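Local coordinates for protein polyketide synthase PksL (PDB 5E1V) that probably dehydrates beta-hydroxyacyl chains during assembly of the polyketide bacillaene, through a dehydratase domain of a trans-AT polyketide synthase split module, at residues V136-V141 with M156-C161; V198-L203 with T235-S240; Y250-F255 with L266-S271. One frame throughout, in Å; residues are numbered along the deposited sequence.

Contact 1. Residues V136-V141 with M156-C161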
loop_
_atom_site.group_PDB
_atom_site.type_symbol
_atom_site.label_atom_id
_atom_site.label_comp_id
_atom_site.label_asym_id
_atom_site.label_seq_id
_atom_site.Cartn_x
_atom_site.Cartn_y
_atom_site.Cartn_z
ATOM N N VAL A 136 -19.914 -1.020 -8.245
ATOM C CA VAL A 136 -19.973 -1.320 -6.844
ATOM C C VAL A 136 -19.476 -0.082 -6.071
ATOM O O VAL A 136 -18.355 0.397 -6.294
ATOM C CB VAL A 136 -19.148 -2.595 -6.493
ATOM C CG1 VAL A 136 -19.312 -2.971 -5.012
ATOM C CG2 VAL A 136 -19.559 -3.763 -7.370
ATOM N N GLN A 137 -20.306 0.461 -5.180
ATOM C CA GLN A 137 -19.828 1.508 -4.275
ATOM C C GLN A 137 -18.804 0.888 -3.276
ATOM O O GLN A 137 -18.930 -0.234 -2.802
ATOM C CB GLN A 137 -20.984 2.244 -3.574
ATOM C CG GLN A 137 -20.723 3.733 -3.276
ATOM C CD GLN A 137 -20.688 4.645 -4.519
ATOM O OE1 GLN A 137 -21.356 4.384 -5.534
ATOM N NE2 GLN A 137 -19.908 5.733 -4.437
ATOM N N LEU A 138 -17.756 1.633 -2.992
ATOM C CA LEU A 138 -16.688 1.122 -2.198
ATOM C C LEU A 138 -17.105 0.872 -0.738
ATOM O O LEU A 138 -16.655 -0.097 -0.099
ATOM C CB LEU A 138 -15.493 2.076 -2.307
ATOM C CG LEU A 138 -14.149 1.427 -1.928
ATOM C CD1 LEU A 138 -13.654 0.461 -3.006
ATOM C CD2 LEU A 138 -13.064 2.455 -1.679
ATOM N N ASP A 139 -18.007 1.669 -0.199
ATOM C CA ASP A 139 -18.531 1.315 1.130
ATOM C C ASP A 139 -19.043 -0.102 1.258
ATOM O O ASP A 139 -18.944 -0.726 2.333
ATOM C CB ASP A 139 -19.667 2.209 1.486
ATOM C CG ASP A 139 -19.231 3.545 1.788
ATOM O OD1 ASP A 139 -18.078 3.677 2.272
ATOM O OD2 ASP A 139 -20.056 4.467 1.578
ATOM N N ASP A 140 -19.625 -0.614 0.184
ATOM C CA ASP A 140 -20.116 -1.991 0.203
ATOM C C ASP A 140 -19.002 -3.011 0.247
ATOM O O ASP A 140 -19.170 -4.096 0.786
ATOM C CB ASP A 140 -21.019 -2.249 -1.011
ATOM C CG ASP A 140 -22.292 -1.373 -0.981
ATOM O OD1 ASP A 140 -22.805 -1.108 0.132
ATOM O OD2 ASP A 140 -22.755 -0.951 -2.053
ATOM N N VAL A 141 -17.845 -2.651 -0.303
ATOM C CA VAL A 141 -16.697 -3.536 -0.291
ATOM C C VAL A 141 -16.098 -3.475 1.114
ATOM O O VAL A 141 -15.765 -4.502 1.669
ATOM C CB VAL A 141 -15.689 -3.123 -1.365
ATOM C CG1 VAL A 141 -14.587 -4.165 -1.518
ATOM C CG2 VAL A 141 -16.429 -2.979 -2.675
ATOM N N MET A 156 -8.554 5.944 7.232
ATOM C CA MET A 156 -8.109 4.755 6.434
ATOM C C MET A 156 -9.108 4.277 5.341
ATOM O O MET A 156 -8.818 3.322 4.581
ATOM C CB MET A 156 -7.782 3.580 7.376
ATOM C CG MET A 156 -6.399 3.630 8.021
ATOM S SD MET A 156 -5.165 2.615 7.121
ATOM C CE MET A 156 -5.401 2.890 5.405
ATOM N N LYS A 157 -10.316 4.873 5.297
ATOM C CA LYS A 157 -11.334 4.421 4.364
ATOM C C LYS A 157 -11.282 5.355 3.208
ATOM O O LYS A 157 -11.499 6.512 3.417
ATOM C CB LYS A 157 -12.779 4.491 4.961
ATOM C CG LYS A 157 -13.270 3.217 5.531
ATOM C CD LYS A 157 -14.687 3.315 6.083
ATOM C CE LYS A 157 -15.695 2.670 5.129
ATOM N NZ LYS A 157 -17.057 2.989 5.687
ATOM N N ALA A 158 -10.989 4.865 1.994
ATOM C CA ALA A 158 -10.990 5.661 0.844
ATOM C C ALA A 158 -12.523 5.857 0.498
ATOM O O ALA A 158 -13.336 5.133 1.036
ATOM C CB ALA A 158 -10.229 4.987 -0.323
ATOM N N LYS A 159 -12.794 6.856 -0.331
ATOM C CA LYS A 159 -14.064 7.184 -0.947
ATOM C C LYS A 159 -14.026 6.868 -2.420
ATOM O O LYS A 159 -12.974 7.022 -3.055
ATOM C CB LYS A 159 -14.302 8.674 -0.808
ATOM C CG LYS A 159 -14.256 9.053 0.644
ATOM C CD LYS A 159 -15.576 8.775 1.336
ATOM C CE LYS A 159 -16.378 10.049 1.515
ATOM N NZ LYS A 159 -16.728 10.740 0.229
ATOM N N GLY A 160 -15.172 6.415 -2.947
ATOM C CA GLY A 160 -15.316 6.088 -4.368
ATOM C C GLY A 160 -16.057 4.778 -4.639
ATOM O O GLY A 160 -16.811 4.295 -3.801
ATOM N N CYS A 161 -15.776 4.194 -5.803
ATOM C CA CYS A 161 -16.594 3.108 -6.369
ATOM C C CYS A 161 -15.765 2.327 -7.349
ATOM O O CYS A 161 -14.712 2.779 -7.777
ATOM C CB CYS A 161 -17.818 3.668 -7.082
ATOM S SG CYS A 161 -17.306 4.734 -8.422
HETATM O O HOH W 1 -18.754 0.548 4.625
#
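Leu-138 N donates to Gly-160 O at 2.9 Å, the hydrogen bond that couples residues 136-141 to residues 156-161. The N-H arrives in the carbonyl plane on a lone pair, with 155° at the hydrogen, so the link is short and well directed. A second polar link lies on the exposed side, where Asp-139 OD1 and Lys-157 NZ form a long salt bridge of 3.6 Å. The two side chains cross at about a right angle, and the lysine reaches the carboxylate through a bend at chi3. A water molecule reinforces it, donating to Asp-139 O at 2.6 Å and accepting from Lys-157 NZ, so the ammonium is tied to both the carboxylate and the backbone of the same aspartate.

Just before the helix, Gln-137 and Cys-161 form an antiparallel non-hydrogen-bonded pair with their side chains on the same face of the sheet. The carboxamide of Gln-137, turned by a bend at chi2, lies beside Cys-161, its OE1 3.9 Å from Cys-161 CB. Val-136 O also approaches Cys-161, lying 3.2 Å from its CA. Gly-160 has phi/psi of 136°/-155°, where any side chain would collide with the carbonyl oxygen of Lys-159.

The apolar part is carried by Leu-138, whose CB points toward residues 156-161. Its CG stands anti to the backbone N, and CD2 meets Ala-158 CB at 4.0 Å; Leu-173 of the next strand touches both residues. Tyr-142 OH is hydrogen-bonded to Ala-158 N.

The chemistry thus divides between a buried leucine-alanine contact and a hydrated ionic edge. Because Leu-138 is the first residue after strand 134-137, its N-H bond fixes the strand-to-helix turn against strand 159-165, while the long, water-assisted ion pair probably contributes a softer restraint.

Contact 2. Residues V198-L203 with T235-S240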
loop_
_atom_site.group_PDB
_atom_site.type_symbol
_atom_site.label_atom_id
_atom_site.label_comp_id
_atom_site.label_asym_id
_atom_site.label_seq_id
_atom_site.Cartn_x
_atom_site.Cartn_y
_atom_site.Cartn_z
ATOM N N VAL A 198 -7.791 -3.089 -1.568
ATOM C CA VAL A 198 -9.178 -3.531 -1.241
ATOM C C VAL A 198 -10.005 -3.727 -2.559
ATOM O O VAL A 198 -10.725 -4.737 -2.705
ATOM C CB VAL A 198 -9.835 -2.568 -0.260
ATOM C CG1 VAL A 198 -11.301 -2.888 -0.026
ATOM C CG2 VAL A 198 -9.127 -2.697 1.090
ATOM N N GLY A 199 -9.835 -2.818 -3.516
ATOM C CA GLY A 199 -10.432 -2.980 -4.846
ATOM C C GLY A 199 -9.975 -4.234 -5.563
ATOM O O GLY A 199 -10.799 -5.041 -6.033
ATOM N N ALA A 200 -8.656 -4.447 -5.594
ATOM C CA ALA A 200 -8.066 -5.696 -6.107
ATOM C C ALA A 200 -8.616 -6.965 -5.483
ATOM O O ALA A 200 -8.870 -7.945 -6.172
ATOM C CB ALA A 200 -6.583 -5.692 -5.901
ATOM N N ASN A 201 -8.772 -6.950 -4.178
ATOM C CA ASN A 201 -9.289 -8.088 -3.479
ATOM C C ASN A 201 -10.777 -8.286 -3.867
ATOM O O ASN A 201 -11.238 -9.428 -3.950
ATOM C CB ASN A 201 -9.065 -7.970 -1.979
ATOM C CG ASN A 201 -9.267 -9.283 -1.246
ATOM O OD1 ASN A 201 -8.300 -9.925 -0.767
ATOM N ND2 ASN A 201 -10.534 -9.714 -1.160
ATOM N N HIS A 202 -11.487 -7.210 -4.161
ATOM C CA HIS A 202 -12.882 -7.359 -4.627
ATOM C C HIS A 202 -12.978 -8.011 -6.024
ATOM O O HIS A 202 -13.957 -8.713 -6.315
ATOM C CB HIS A 202 -13.627 -6.032 -4.629
ATOM C CG HIS A 202 -14.919 -6.076 -5.378
ATOM N ND1 HIS A 202 -16.094 -6.527 -4.810
ATOM C CD2 HIS A 202 -15.217 -5.756 -6.659
ATOM C CE1 HIS A 202 -17.061 -6.470 -5.707
ATOM N NE2 HIS A 202 -16.558 -6.000 -6.837
ATOM N N LEU A 203 -11.978 -7.794 -6.875
ATOM C CA LEU A 203 -11.929 -8.428 -8.205
ATOM C C LEU A 203 -11.501 -9.893 -8.106
ATOM O O LEU A 203 -11.861 -10.733 -8.945
ATOM C CB LEU A 203 -10.955 -7.655 -9.112
ATOM C CG LEU A 203 -10.668 -8.186 -10.518
ATOM C CD1 LEU A 203 -11.946 -8.352 -11.368
ATOM C CD2 LEU A 203 -9.664 -7.307 -11.229
ATOM N N THR A 235 -7.307 3.728 -10.166
ATOM C CA THR A 235 -6.542 2.466 -10.212
ATOM C C THR A 235 -7.174 1.372 -11.078
ATOM O O THR A 235 -8.307 0.893 -10.820
ATOM C CB THR A 235 -6.330 1.858 -8.829
ATOM O OG1 THR A 235 -5.755 2.850 -7.986
ATOM C CG2 THR A 235 -5.459 0.598 -8.925
ATOM N N ARG A 236 -6.382 0.857 -12.009
ATOM C CA ARG A 236 -6.887 -0.205 -12.852
ATOM C C ARG A 236 -6.220 -1.482 -12.473
ATOM O O ARG A 236 -5.007 -1.517 -12.225
ATOM C CB ARG A 236 -6.599 0.075 -14.324
ATOM C CG ARG A 236 -7.099 -1.077 -15.211
ATOM C CD ARG A 236 -6.793 -0.841 -16.655
ATOM N NE ARG A 236 -5.369 -0.850 -16.943
ATOM C CZ ARG A 236 -4.864 -0.297 -18.042
ATOM N NH1 ARG A 236 -5.684 0.233 -18.949
ATOM N NH2 ARG A 236 -3.571 -0.308 -18.274
ATOM N N ILE A 237 -7.022 -2.528 -12.389
ATOM C CA ILE A 237 -6.527 -3.829 -12.159
ATOM C C ILE A 237 -7.096 -4.682 -13.293
ATOM O O ILE A 237 -8.328 -4.770 -13.439
ATOM C CB ILE A 237 -6.991 -4.367 -10.798
ATOM C CG1 ILE A 237 -6.535 -3.388 -9.687
ATOM C CG2 ILE A 237 -6.423 -5.764 -10.586
ATOM C CD1 ILE A 237 -7.432 -3.289 -8.510
ATOM N N LYS A 238 -6.200 -5.290 -14.055
ATOM C CA LYS A 238 -6.583 -6.170 -15.155
ATOM C C LYS A 238 -6.736 -7.591 -14.688
ATOM O O LYS A 238 -5.888 -8.157 -13.934
ATOM C CB LYS A 238 -5.543 -6.095 -16.283
ATOM C CG LYS A 238 -5.336 -4.740 -16.948
ATOM C CD LYS A 238 -4.530 -4.959 -18.242
ATOM C CE LYS A 238 -3.770 -3.737 -18.724
ATOM N NZ LYS A 238 -2.571 -3.408 -17.877
ATOM N N ARG A 239 -7.813 -8.255 -15.147
ATOM C CA ARG A 239 -8.025 -9.648 -14.716
ATOM C C ARG A 239 -6.821 -10.510 -15.077
ATOM O O ARG A 239 -6.472 -11.455 -14.351
ATOM C CB ARG A 239 -9.332 -10.245 -15.344
ATOM C CG ARG A 239 -9.803 -11.551 -14.708
ATOM C CD ARG A 239 -11.043 -12.073 -15.414
ATOM N NE ARG A 239 -12.102 -11.083 -15.485
ATOM C CZ ARG A 239 -12.877 -10.699 -14.468
ATOM N NH1 ARG A 239 -12.725 -11.203 -13.243
ATOM N NH2 ARG A 239 -13.804 -9.762 -14.672
ATOM N N SER A 240 -6.162 -10.191 -16.190
ATOM C CA SER A 240 -5.020 -10.993 -16.649
ATOM C C SER A 240 -3.837 -10.965 -15.673
ATOM O O SER A 240 -2.974 -11.846 -15.727
ATOM C CB SER A 240 -4.552 -10.541 -18.034
ATOM O OG SER A 240 -4.172 -9.180 -18.041
#
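Ile-237 CD1 lies against the backbone of helix 190-203, 3.4 Å from Ala-200 N and 3.6 Å from Ala-200 CB. The isoleucine has CG1 beside its own backbone N and chi2 at an unusual 148°, which sends the ethyl tip toward the helix while CG2 remains available to a second partner. That partner is Leu-203, whose CD2 meets Ile-237 CG2 at 3.6 Å and also lies 3.6 Å from Ile-237 O. The two side chains run past each other in opposite directions, the leucine methyl reaching the isoleucine carbonyl. The other leucine branch, CD1, touches the guanidinium of Arg-239, 3.5 Å from its NH1, with the two chains crossing obliquely.

Gly-199 helps the close approach: its carbonyl carbon is 4.0 Å from Ile-237 CD1, and a CB on this residue would point toward the strand. Small residues at 199 and 200 therefore leave the isoleucine tip against main-chain atoms. Helix 198-203 and strand 235-238 run at 29° to one another, their axes 9.2 Å apart at closest approach. This is the helix-on-sheet packing of a hotdog fold, to whose clan the dehydratase family belongs, with helix 190-203 laid against the concave side of a curved antiparallel sheet.

Outside this first shell, Val-251 and Leu-253 of the adjoining strand 248-256 also touch Ala-200, and Leu-253 reaches Ile-237 as well. Val-242 touches both Leu-203 and Ile-237. The arginine reaches Leu-203 through a bend at chi3 (-54°), and its polar end is held by Arg-239 NE donating to the carbonyl of Glu-166, with a weaker bond from NH2 to that of Glu-165. Gripped by these successive carbonyls, the guanidinium is probably restricted in rotation at the break in strand 232-245, just past residues 235-238.

Contact 3. Residues Y250-F255 with L266-S271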
loop_
_atom_site.group_PDB
_atom_site.type_symbol
_atom_site.label_atom_id
_atom_site.label_comp_id
_atom_site.label_asym_id
_atom_site.label_seq_id
_atom_site.Cartn_x
_atom_site.Cartn_y
_atom_site.Cartn_z
ATOM N N TYR A 250 -2.052 -12.705 -6.177
ATOM C CA TYR A 250 -1.178 -11.808 -6.909
ATOM C C TYR A 250 -2.033 -10.879 -7.704
ATOM O O TYR A 250 -3.049 -11.289 -8.269
ATOM C CB TYR A 250 -0.291 -12.576 -7.918
ATOM C CG TYR A 250 0.534 -13.732 -7.375
ATOM C CD1 TYR A 250 -0.060 -14.972 -7.096
ATOM C CD2 TYR A 250 1.906 -13.623 -7.201
ATOM C CE1 TYR A 250 0.693 -16.025 -6.603
ATOM C CE2 TYR A 250 2.665 -14.683 -6.732
ATOM C CZ TYR A 250 2.033 -15.884 -6.449
ATOM O OH TYR A 250 2.759 -16.929 -6.010
ATOM N N VAL A 251 -1.668 -9.597 -7.749
ATOM C CA VAL A 251 -2.358 -8.633 -8.553
ATOM C C VAL A 251 -1.329 -7.573 -8.975
ATOM O O VAL A 251 -0.283 -7.466 -8.374
ATOM C CB VAL A 251 -3.455 -7.883 -7.786
ATOM C CG1 VAL A 251 -4.518 -8.855 -7.329
ATOM C CG2 VAL A 251 -2.872 -7.210 -6.541
ATOM N N THR A 252 -1.652 -6.802 -9.999
ATOM C CA THR A 252 -0.781 -5.730 -10.452
ATOM C C THR A 252 -1.685 -4.494 -10.437
ATOM O O THR A 252 -2.758 -4.482 -11.030
ATOM C CB THR A 252 -0.073 -5.984 -11.819
ATOM O OG1 THR A 252 1.069 -6.837 -11.658
ATOM C CG2 THR A 252 0.487 -4.634 -12.344
ATOM N N LEU A 253 -1.255 -3.454 -9.699
ATOM C CA LEU A 253 -2.039 -2.236 -9.524
ATOM C C LEU A 253 -1.488 -1.124 -10.407
ATOM O O LEU A 253 -0.316 -0.801 -10.321
ATOM C CB LEU A 253 -2.021 -1.773 -8.009
ATOM C CG LEU A 253 -2.532 -2.702 -6.902
ATOM C CD1 LEU A 253 -2.401 -2.098 -5.466
ATOM C CD2 LEU A 253 -3.943 -3.251 -7.194
ATOM N N GLU A 254 -2.329 -0.507 -11.254
ATOM C CA GLU A 254 -1.835 0.525 -12.167
ATOM C C GLU A 254 -2.462 1.838 -11.764
ATOM O O GLU A 254 -3.658 1.918 -11.732
ATOM C CB GLU A 254 -2.184 0.166 -13.624
ATOM C CG GLU A 254 -1.568 -1.147 -14.032
ATOM C CD GLU A 254 -1.963 -1.514 -15.438
ATOM O OE1 GLU A 254 -1.342 -0.947 -16.393
ATOM O OE2 GLU A 254 -2.932 -2.307 -15.538
ATOM N N PHE A 255 -1.668 2.843 -11.448
ATOM C CA PHE A 255 -2.185 4.101 -10.987
ATOM C C PHE A 255 -2.226 5.191 -12.050
ATOM O O PHE A 255 -1.243 5.496 -12.687
ATOM C CB PHE A 255 -1.487 4.556 -9.728
ATOM C CG PHE A 255 -1.488 3.519 -8.646
ATOM C CD1 PHE A 255 -0.457 2.557 -8.590
ATOM C CD2 PHE A 255 -2.437 3.510 -7.672
ATOM C CE1 PHE A 255 -0.421 1.615 -7.583
ATOM C CE2 PHE A 255 -2.418 2.536 -6.695
ATOM C CZ PHE A 255 -1.408 1.619 -6.627
ATOM N N LEU A 266 2.313 -0.773 -9.148
ATOM C CA LEU A 266 2.799 -1.804 -8.201
ATOM C C LEU A 266 2.701 -3.137 -8.851
ATOM O O LEU A 266 1.584 -3.685 -8.966
ATOM C CB LEU A 266 1.976 -1.831 -6.891
ATOM C CG LEU A 266 2.508 -2.601 -5.707
ATOM C CD1 LEU A 266 3.809 -2.103 -5.158
ATOM C CD2 LEU A 266 1.532 -2.578 -4.596
ATOM N N LYS A 267 3.830 -3.677 -9.271
ATOM C CA LYS A 267 3.776 -4.985 -10.005
ATOM C C LYS A 267 3.851 -6.212 -9.108
ATOM O O LYS A 267 4.698 -6.312 -8.225
ATOM C CB LYS A 267 4.874 -4.958 -11.073
ATOM C CG LYS A 267 4.973 -6.161 -12.018
ATOM C CD LYS A 267 5.899 -5.764 -13.193
ATOM C CE LYS A 267 6.204 -6.945 -14.132
ATOM N NZ LYS A 267 4.976 -7.748 -14.381
ATOM N N ASN A 268 2.949 -7.191 -9.327
ATOM C CA ASN A 268 2.879 -8.439 -8.523
ATOM C C ASN A 268 2.857 -8.199 -7.018
ATOM O O ASN A 268 3.671 -8.665 -6.273
ATOM C CB ASN A 268 3.943 -9.419 -8.957
ATOM C CG ASN A 268 3.494 -10.183 -10.201
ATOM O OD1 ASN A 268 2.408 -10.763 -10.196
ATOM N ND2 ASN A 268 4.275 -10.138 -11.256
ATOM N N PHE A 269 1.887 -7.397 -6.636
ATOM C CA PHE A 269 1.477 -7.285 -5.232
ATOM C C PHE A 269 0.912 -8.655 -4.810
ATOM O O PHE A 269 -0.194 -9.055 -5.227
ATOM C CB PHE A 269 0.487 -6.166 -5.067
ATOM C CG PHE A 269 -0.187 -6.115 -3.734
ATOM C CD1 PHE A 269 0.417 -6.597 -2.627
ATOM C CD2 PHE A 269 -1.446 -5.564 -3.603
ATOM C CE1 PHE A 269 -0.210 -6.562 -1.397
ATOM C CE2 PHE A 269 -2.098 -5.567 -2.388
ATOM C CZ PHE A 269 -1.459 -6.067 -1.270
ATOM N N THR A 270 1.708 -9.329 -3.984
ATOM C CA THR A 270 1.446 -10.695 -3.465
ATOM C C THR A 270 1.051 -10.612 -1.981
ATOM O O THR A 270 1.794 -10.040 -1.127
ATOM C CB THR A 270 2.698 -11.590 -3.496
ATOM O OG1 THR A 270 3.371 -11.494 -4.780
ATOM C CG2 THR A 270 2.308 -13.044 -3.200
ATOM N N SER A 271 -0.060 -11.278 -1.650
ATOM C CA SER A 271 -0.552 -11.410 -0.297
ATOM C C SER A 271 -0.778 -12.888 0.051
ATOM O O SER A 271 -0.890 -13.745 -0.836
ATOM C CB SER A 271 -1.898 -10.658 -0.198
ATOM O OG SER A 271 -1.733 -9.286 -0.514
#
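Leu-253 CD1 sits at the apolar centre, 4.1 Å from Leu-266 CD2 and 4.0 Å from Phe-269 CD2. The two leucines lie side by side and point the same way, whereas Phe-269 crosses Leu-253 obliquely. Val-251 extends the patch: its CG2, tucked between its own backbone N and carbonyl carbon, meets Phe-269 CD2 at 3.7 Å. Phe-255 adds a ring edge near Leu-266, with CE1 close to the leucine N. Ala-200 and Ser-196 of helix 190-203 lie on this same face.

The two backbones pair antiparallel. Leu-253 and Leu-266 exchange two in-plane bonds, while Val-251 N donates to Phe-269 O from above the carbonyl plane and the return bond from Phe-269 N is weak. Between these hydrogen-bonded pairs the register shifts by one residue, a beta bulge at which Asn-268 takes phi/psi of 50°/55°. There Asn-268 N turns to a side chain instead, giving Thr-252 OG1 a nearly straight hydrogen bond of 3.0 Å with 176° at the hydrogen. An alanine at Thr-252 would remove that hydroxyl and would probably leave the bulge less firmly held, since Asn-268 N makes no hydrogen bond to the nearby Val-251 O.

At the polar edge, Thr-270 CG2 lies over one face of the Tyr-250 ring, 4.2 Å from its centroid, a CH-pi contact offset toward the rim. Thr-270 OG1 donates to Asn-268 O at 3.2 Å, which ties the carbonyl of the bulge residue to the side chain two residues on. Arg-243 of strand 232-245 engages Tyr-250 by a cation-pi contact and Asn-268 OD1 by a hydrogen bond. Together these features describe a bulged antiparallel beta hairpin, strands 248-256 and 262-273, within the curved sheet of a hotdog fold.

From the N terminus, contact 1 comes first, closing a loop of 14 residues that carries most of helix 138-147 and joins an outermost strand, 134-137, to strand 159-165. Contact 2 follows, spanning 31 residues from helix 190-203 to strand 232-245, and contact 3 then closes the hairpin of strands 248-256 and 262-273. The three follow in series, none enclosing or crossing another. In space, contacts 1 and 2 meet where Val-141 packs on Val-198 and His-202 of the central helix. Contacts 2 and 3 are joined by salt bridges from Arg-236 and Lys-238 to Glu-254, whereas contacts 1 and 3 do not touch.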